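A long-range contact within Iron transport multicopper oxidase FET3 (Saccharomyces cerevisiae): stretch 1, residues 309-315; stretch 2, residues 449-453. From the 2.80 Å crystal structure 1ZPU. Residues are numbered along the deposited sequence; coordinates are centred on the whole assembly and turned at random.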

# COMPACT_ATOMS: atom_id res chain seq x y z
N ALA A 309 14.44 -20.19 3.59
CA ALA A 309 13.70 -21.10 4.45
C ALA A 309 12.84 -20.33 5.46
O ALA A 309 13.21 -19.24 5.88
N ILE A 310 11.69 -20.90 5.82
CA ILE A 310 10.83 -20.32 6.85
C ILE A 310 11.63 -20.00 8.10
O ILE A 310 12.44 -20.81 8.53
N TYR A 311 11.43 -18.82 8.68
CA TYR A 311 12.16 -18.43 9.88
C TYR A 311 11.79 -19.33 11.03
O TYR A 311 10.66 -19.80 11.10
N GLY A 312 12.75 -19.55 11.93
CA GLY A 312 12.55 -20.38 13.12
C GLY A 312 11.52 -19.79 14.07
O GLY A 312 10.92 -18.75 13.80
N GLU A 313 11.32 -20.46 15.20
CA GLU A 313 10.31 -20.02 16.15
C GLU A 313 10.42 -18.53 16.50
O GLU A 313 11.51 -18.03 16.76
N PRO A 314 9.28 -17.82 16.47
CA PRO A 314 9.22 -16.37 16.67
C PRO A 314 9.64 -15.95 18.07
O PRO A 314 9.20 -16.56 19.04
N ASP A 315 10.47 -14.92 18.15
CA ASP A 315 10.87 -14.34 19.43
C ASP A 315 9.80 -13.40 19.97
O ASP A 315 9.70 -13.16 21.17
N ILE A 449 2.21 -13.89 9.27
CA ILE A 449 3.41 -13.48 8.56
C ILE A 449 4.58 -13.44 9.52
O ILE A 449 4.40 -13.21 10.71
N ARG A 450 5.78 -13.67 8.98
CA ARG A 450 7.01 -13.61 9.76
C ARG A 450 8.10 -12.85 9.03
O ARG A 450 8.20 -12.92 7.80
N PHE A 451 8.90 -12.12 9.80
CA PHE A 451 10.04 -11.38 9.28
C PHE A 451 11.08 -11.16 10.37
O PHE A 451 10.75 -11.21 11.55
N LYS A 452 12.33 -10.91 9.97
CA LYS A 452 13.42 -10.63 10.90
C LYS A 452 13.54 -9.13 11.13
O LYS A 452 13.52 -8.35 10.19
N ALA A 453 13.66 -8.72 12.38
CA ALA A 453 13.88 -7.31 12.67
C ALA A 453 15.35 -6.95 12.44
O ALA A 453 16.15 -6.86 13.37

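One arginine takes part in most of the contacts: Arg450 touches five loop residues, and its guanidinium lies between two aliphatic groups, Pro314 over one face and Ile310 over the opposite face, with CG of Pro314 3.9 Å from NE of Arg450 and CD1 of Ile310 4.0 Å from NH1 of Arg450. Arg450 points from its strand toward the loop and, from an m chi1, runs out through t chi2 and chi3, long enough to reach several loop residues at once. Ile310 leaves its backbone sideways, but its t,t rotamer brings the chain end to the guanidinium.

At the edge of the flat group, near its plane, lies the backbone O of Tyr311. NH1 of Arg450 donates a weak hydrogen bond to this O of Tyr311, 2.9 Å away but with an N-H...O angle of only 124°, while NE and NH2 are satisfied elsewhere in the structure. OE2 of Glu313 sits 4.1 Å from NH2 of Arg450, well out of the guanidinium plane, so it offers opposite charge without a directed bond.

Tyr311, chi1 m, is the loop's main inward side chain. Its ring comes against the strand backbone, CE1 of Tyr311 being 3.7 Å from CA of Phe451 and 3.9 Å from N of Lys452. Phe451 points away; Lys452 sets out sideways, its CB 4.3 Å from CZ of Tyr311, before its all-t chain leads away.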

# COMPACT_ATOMS: atom_id res chain seq x y z
CB ALA A 309 14.65 -22.01 5.16
CB ILE A 310 9.62 -21.24 7.19
CG1 ILE A 310 8.72 -20.60 8.26
CG2 ILE A 310 10.08 -22.67 7.54
CD1 ILE A 310 7.43 -21.35 8.55
CB TYR A 311 11.86 -16.99 10.26
CG TYR A 311 12.38 -15.97 9.27
CD1 TYR A 311 11.53 -15.04 8.68
CD2 TYR A 311 13.73 -15.95 8.91
CE1 TYR A 311 11.99 -14.11 7.78
CE2 TYR A 311 14.21 -15.02 8.00
CZ TYR A 311 13.33 -14.11 7.44
OH TYR A 311 13.79 -13.18 6.55
CB GLU A 313 10.29 -20.91 17.40
CG GLU A 313 9.77 -22.33 17.15
CD GLU A 313 8.31 -22.37 16.67
OE1 GLU A 313 7.43 -22.73 17.49
OE2 GLU A 313 8.03 -22.06 15.49
CB PRO A 314 7.74 -16.04 16.49
CG PRO A 314 7.12 -17.24 15.88
CD PRO A 314 7.94 -18.40 16.27
CB ASP A 315 12.17 -13.56 19.26
CG ASP A 315 13.30 -14.44 18.80
OD1 ASP A 315 13.61 -15.43 19.51
OD2 ASP A 315 13.88 -14.16 17.73
CB ILE A 449 3.25 -12.11 7.87
CG1 ILE A 449 2.86 -11.04 8.90
CG2 ILE A 449 2.23 -12.20 6.77
CD1 ILE A 449 2.93 -9.62 8.35
CB ARG A 450 7.51 -15.02 10.09
CG ARG A 450 6.76 -15.68 11.20
CD ARG A 450 7.46 -16.94 11.62
NE ARG A 450 6.49 -17.90 12.11
CZ ARG A 450 6.75 -19.18 12.34
NH1 ARG A 450 7.96 -19.67 12.13
NH2 ARG A 450 5.79 -19.96 12.79
CB PHE A 451 9.61 -10.03 8.66
CG PHE A 451 9.11 -9.02 9.67
CD1 PHE A 451 9.95 -8.01 10.13
CD2 PHE A 451 7.81 -9.07 10.14
CE1 PHE A 451 9.49 -7.08 11.04
CE2 PHE A 451 7.34 -8.14 11.05
CZ PHE A 451 8.18 -7.14 11.50
CB LYS A 452 14.73 -11.17 10.32
CG LYS A 452 15.85 -11.31 11.33
CD LYS A 452 17.16 -11.59 10.64
CE LYS A 452 18.24 -11.90 11.64
NZ LYS A 452 19.49 -12.22 10.93
CB ALA A 453 13.45 -6.97 14.09